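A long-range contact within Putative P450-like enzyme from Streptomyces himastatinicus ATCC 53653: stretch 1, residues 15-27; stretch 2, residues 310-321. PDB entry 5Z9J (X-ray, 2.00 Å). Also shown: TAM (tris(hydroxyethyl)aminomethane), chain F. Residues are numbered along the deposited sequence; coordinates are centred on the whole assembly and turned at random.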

# COMPACT_ATOMS: atom_id res chain seq x y z
N HIS A 15 -9.66 14.43 0.28
CA HIS A 15 -10.12 13.39 1.21
C HIS A 15 -11.18 13.88 2.19
O HIS A 15 -10.94 13.93 3.39
CB HIS A 15 -8.98 12.82 1.99
CG HIS A 15 -7.96 12.13 1.13
ND1 HIS A 15 -6.78 11.63 1.63
CD2 HIS A 15 -7.94 11.88 -0.20
CE1 HIS A 15 -6.09 11.08 0.65
NE2 HIS A 15 -6.76 11.24 -0.48
N PHE A 16 -12.34 14.20 1.65
CA PHE A 16 -13.41 14.78 2.45
C PHE A 16 -13.82 13.86 3.62
O PHE A 16 -14.32 14.35 4.66
CB PHE A 16 -14.63 15.10 1.55
CG PHE A 16 -15.18 13.90 0.82
CD1 PHE A 16 -16.09 13.07 1.42
CD2 PHE A 16 -14.74 13.58 -0.47
CE1 PHE A 16 -16.56 11.96 0.76
CE2 PHE A 16 -15.22 12.49 -1.14
CZ PHE A 16 -16.11 11.67 -0.52
N TRP A 17 -13.72 12.55 3.45
CA TRP A 17 -14.16 11.64 4.51
C TRP A 17 -13.33 11.76 5.79
O TRP A 17 -13.80 11.45 6.87
CB TRP A 17 -14.18 10.20 4.01
CG TRP A 17 -12.82 9.71 3.49
CD1 TRP A 17 -11.87 9.06 4.21
CD2 TRP A 17 -12.30 9.85 2.16
NE1 TRP A 17 -10.78 8.77 3.41
CE2 TRP A 17 -11.02 9.25 2.15
CE3 TRP A 17 -12.79 10.41 0.97
CZ2 TRP A 17 -10.22 9.21 1.00
CZ3 TRP A 17 -11.98 10.37 -0.18
CH2 TRP A 17 -10.71 9.77 -0.15
N MET A 18 -12.06 12.18 5.65
CA MET A 18 -11.20 12.44 6.80
C MET A 18 -11.60 13.66 7.63
O MET A 18 -11.20 13.79 8.79
CB MET A 18 -9.74 12.59 6.33
CG MET A 18 -9.25 11.32 5.64
SD MET A 18 -9.41 9.84 6.68
CE MET A 18 -8.41 10.35 8.08
N ARG A 19 -12.38 14.57 7.03
CA ARG A 19 -12.90 15.75 7.71
C ARG A 19 -14.36 15.57 8.15
O ARG A 19 -15.06 16.56 8.40
CB ARG A 19 -12.73 16.98 6.81
CG ARG A 19 -11.24 17.27 6.48
CD ARG A 19 -11.03 18.43 5.50
NE ARG A 19 -9.60 18.70 5.27
CZ ARG A 19 -8.81 18.14 4.35
NH1 ARG A 19 -9.24 17.21 3.50
NH2 ARG A 19 -7.54 18.52 4.30
N GLY A 20 -14.84 14.33 8.18
CA GLY A 20 -16.16 14.03 8.68
C GLY A 20 -17.32 14.45 7.78
O GLY A 20 -18.42 14.74 8.27
N LYS A 21 -17.06 14.54 6.47
CA LYS A 21 -18.10 14.89 5.49
C LYS A 21 -18.66 13.69 4.74
O LYS A 21 -17.94 12.89 4.18
CB LYS A 21 -17.54 15.88 4.46
CG LYS A 21 -18.61 16.38 3.47
CD LYS A 21 -17.97 16.93 2.18
CE LYS A 21 -18.87 16.73 0.94
NZ LYS A 21 -18.01 16.59 -0.31
N ARG A 22 -19.99 13.59 4.65
CA ARG A 22 -20.57 12.52 3.86
C ARG A 22 -20.48 12.93 2.40
O ARG A 22 -20.54 14.12 2.09
CB ARG A 22 -22.06 12.24 4.23
CG ARG A 22 -22.29 11.59 5.57
CD ARG A 22 -23.60 10.83 5.58
NE ARG A 22 -24.79 11.66 5.39
CZ ARG A 22 -25.99 11.38 5.90
NH1 ARG A 22 -26.14 10.30 6.66
NH2 ARG A 22 -27.03 12.17 5.67
N PRO A 23 -20.31 11.94 1.49
CA PRO A 23 -20.39 12.22 0.06
C PRO A 23 -21.82 12.64 -0.28
O PRO A 23 -22.73 12.10 0.33
CB PRO A 23 -20.09 10.88 -0.59
CG PRO A 23 -20.39 9.85 0.45
CD PRO A 23 -20.25 10.50 1.79
N ASP A 24 -22.00 13.60 -1.17
CA ASP A 24 -23.33 14.03 -1.58
C ASP A 24 -24.00 12.97 -2.45
O ASP A 24 -25.20 12.74 -2.34
CB ASP A 24 -23.26 15.37 -2.30
CG ASP A 24 -22.64 16.45 -1.44
OD1 ASP A 24 -22.73 16.33 -0.19
OD2 ASP A 24 -22.08 17.41 -2.01
N LYS A 25 -23.21 12.33 -3.31
CA LYS A 25 -23.70 11.22 -4.12
C LYS A 25 -22.73 10.05 -3.94
O LYS A 25 -21.52 10.23 -3.79
CB LYS A 25 -23.79 11.56 -5.63
CG LYS A 25 -23.68 13.05 -6.07
CD LYS A 25 -24.61 14.06 -5.40
CE LYS A 25 -24.16 15.49 -5.74
NZ LYS A 25 -24.78 16.54 -4.90
N ILE A 26 -23.28 8.84 -3.97
CA ILE A 26 -22.48 7.65 -3.80
C ILE A 26 -21.53 7.57 -4.99
O ILE A 26 -20.37 7.19 -4.82
CB ILE A 26 -23.37 6.39 -3.72
CG1 ILE A 26 -24.34 6.48 -2.53
CG2 ILE A 26 -22.51 5.13 -3.64
CD1 ILE A 26 -25.61 5.60 -2.70
N VAL A 27 -22.05 7.93 -6.17
CA VAL A 27 -21.28 7.95 -7.43
C VAL A 27 -21.31 9.31 -8.11
O VAL A 27 -22.37 9.92 -8.22
CB VAL A 27 -21.82 6.91 -8.45
CG1 VAL A 27 -21.04 6.97 -9.75
CG2 VAL A 27 -21.81 5.50 -7.89
N VAL A 310 -12.38 3.68 -7.04
CA VAL A 310 -13.05 3.07 -5.92
C VAL A 310 -12.44 3.62 -4.61
O VAL A 310 -11.28 3.28 -4.28
CB VAL A 310 -12.93 1.55 -5.97
CG1 VAL A 310 -13.53 0.92 -4.74
CG2 VAL A 310 -13.50 0.99 -7.26
N TRP A 311 -13.18 4.51 -3.91
CA TRP A 311 -12.59 5.15 -2.72
C TRP A 311 -12.83 4.31 -1.45
O TRP A 311 -13.81 4.49 -0.71
CB TRP A 311 -13.08 6.59 -2.57
CG TRP A 311 -12.61 7.42 -3.72
CD1 TRP A 311 -13.34 7.84 -4.81
CD2 TRP A 311 -11.27 7.94 -3.91
NE1 TRP A 311 -12.53 8.57 -5.67
CE2 TRP A 311 -11.27 8.66 -5.14
CE3 TRP A 311 -10.09 7.88 -3.17
CZ2 TRP A 311 -10.12 9.30 -5.64
CZ3 TRP A 311 -8.95 8.51 -3.67
CH2 TRP A 311 -8.98 9.20 -4.89
N THR A 312 -11.94 3.34 -1.26
CA THR A 312 -11.93 2.48 -0.12
C THR A 312 -11.80 3.33 1.13
O THR A 312 -12.44 3.02 2.16
CB THR A 312 -10.75 1.48 -0.23
OG1 THR A 312 -9.56 2.23 -0.46
CG2 THR A 312 -10.97 0.51 -1.38
N GLY A 313 -11.06 4.45 1.08
CA GLY A 313 -10.99 5.30 2.27
C GLY A 313 -12.39 5.85 2.64
O GLY A 313 -12.79 5.91 3.80
N ALA A 314 -13.13 6.28 1.64
CA ALA A 314 -14.48 6.81 1.89
C ALA A 314 -15.46 5.69 2.28
O ALA A 314 -16.29 5.86 3.18
CB ALA A 314 -14.95 7.58 0.67
N ALA A 315 -15.35 4.53 1.62
CA ALA A 315 -16.20 3.38 1.91
C ALA A 315 -16.07 3.00 3.36
O ALA A 315 -17.09 2.71 4.02
CB ALA A 315 -15.80 2.19 1.04
N ASN A 316 -14.84 3.14 3.88
CA ASN A 316 -14.53 2.80 5.25
C ASN A 316 -15.16 3.74 6.25
O ASN A 316 -15.12 3.46 7.48
CB ASN A 316 -13.01 2.83 5.49
CG ASN A 316 -12.28 1.63 4.90
OD1 ASN A 316 -12.89 0.61 4.61
ND2 ASN A 316 -10.99 1.76 4.71
N ARG A 317 -15.67 4.87 5.78
CA ARG A 317 -16.41 5.76 6.70
C ARG A 317 -17.92 5.66 6.45
O ARG A 317 -18.70 6.48 6.95
CB ARG A 317 -15.95 7.21 6.54
CG ARG A 317 -14.44 7.43 6.74
CD ARG A 317 -13.95 6.90 8.08
NE ARG A 317 -12.62 7.39 8.42
CZ ARG A 317 -12.41 8.50 9.14
NH1 ARG A 317 -13.44 9.20 9.61
NH2 ARG A 317 -11.17 8.88 9.40
N ASP A 318 -18.36 4.63 5.72
CA ASP A 318 -19.77 4.53 5.33
C ASP A 318 -20.58 4.04 6.52
O ASP A 318 -20.34 2.96 7.04
CB ASP A 318 -19.98 3.63 4.09
CG ASP A 318 -21.44 3.69 3.55
OD1 ASP A 318 -22.34 4.13 4.29
OD2 ASP A 318 -21.69 3.33 2.39
N GLU A 319 -21.50 4.90 6.96
CA GLU A 319 -22.35 4.64 8.11
C GLU A 319 -23.38 3.50 7.87
O GLU A 319 -23.94 2.99 8.83
CB GLU A 319 -23.07 5.92 8.52
CG GLU A 319 -24.05 6.38 7.47
CD GLU A 319 -24.67 7.74 7.76
OE1 GLU A 319 -24.56 8.27 8.90
OE2 GLU A 319 -25.36 8.25 6.84
N ARG A 320 -23.63 3.14 6.61
CA ARG A 320 -24.46 1.97 6.27
C ARG A 320 -23.70 0.68 6.63
O ARG A 320 -24.31 -0.40 6.76
CB ARG A 320 -24.83 1.95 4.78
CG ARG A 320 -25.78 3.07 4.30
CD ARG A 320 -25.97 3.03 2.76
NE ARG A 320 -24.67 3.23 2.10
CZ ARG A 320 -24.40 2.99 0.81
NH1 ARG A 320 -25.37 2.58 -0.02
NH2 ARG A 320 -23.15 3.17 0.34
N GLN A 321 -22.37 0.76 6.79
CA GLN A 321 -21.59 -0.43 7.11
C GLN A 321 -21.04 -0.39 8.53
O GLN A 321 -20.97 -1.41 9.21
CB GLN A 321 -20.45 -0.62 6.10
CG GLN A 321 -19.47 -1.76 6.43
CD GLN A 321 -20.19 -3.14 6.52
OE1 GLN A 321 -21.29 -3.33 5.99
NE2 GLN A 321 -19.52 -4.12 7.13
C TAM F . -11.96 13.54 -5.88
C1 TAM F . -13.41 14.17 -5.85
C2 TAM F . -10.94 14.38 -5.09
C3 TAM F . -12.01 12.09 -5.31
C4 TAM F . -13.61 15.11 -4.66
C5 TAM F . -9.58 13.71 -5.19
C6 TAM F . -12.72 11.97 -3.94
N TAM F . -11.49 13.43 -7.26
O4 TAM F . -13.32 16.45 -5.04
O5 TAM F . -9.49 13.12 -6.50
O6 TAM F . -11.93 12.59 -2.95
O HOH W 1 -10.60 11.52 10.42

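No direct hydrogen bond joins these two stretches, whose touching residues lie at least 294 positions apart in sequence. What holds them is packing around one indole, a single water, and a charge pair at the exposed end.

The indole belongs to Trp17, in a short 3-10 segment. Its CA-to-CB bond points toward the other stretch, and its CA lies 5.5 Å from the CA of Ala314, the shorter of the two CA-to-CA pairings that set the register, the other being Arg22 CA with Asp318 CA at 8.2 Å. The helix meets the ring here with two small residues, Gly313 and Ala314: Trp17 CD1 lies 3.3 Å from Gly313 O, and Trp17 CE3 lies 3.6 Å from Ala314 CB. Gly313 O and Ala314 N lie over one face of the ring. Glycine is strictly fitted here, since a CB at Gly313 would point toward Trp17 and sit 2.8 Å from Trp17 NE1, a clash.

Around this ring the other partners are larger. Trp311, at the N-cap position of the helix, brings CE3 to 3.6 Å from Trp17 CH2; the six-membered rings are inclined at 41° with centroids 5.7 Å apart, an oblique pairing. The bound TAM borders both indoles, with its C3 3.4 Å from Trp311 CZ2 and its O6 3.6 Å from Trp17 CZ3, near the plane of the Trp17 ring. Phe16 adds a looser touch, CZ to Ala314 CB at 4.4 Å.

Arg317 extends the packing with both its aliphatic and its charged parts. Its CG lies 3.9 Å from Trp17 CB, while the guanidinium lays one face over Trp17 O, with NH1 3.6 Å from that oxygen. The side chain of Met18 starts away from the other stretch but returns, bringing SD to 3.4 Å from Arg317 NH2. The polar link is indirect: water 1 donates to Met18 O at 2.9 Å and accepts from Arg317 NH2 at 2.9 Å, joining backbone to guanidinium.

At the exposed end, Arg22 and Glu319 form a salt bridge, but the modelled 2.2 Å between Arg22 NH1 and Glu319 OE2 is too short, so its exact geometry carries little weight. Arg320 is instead anchored within its own stretch, its NH2 2.5 Å from Asp318 OD2 in a salt bridge, and Ile26 CD1 merely packs 4.0 Å from Arg320 NH1. The rule to read is a large aromatic set against a glycine-alanine step, with Arg317 packed beside it and a charge pair farther out at the exposed end.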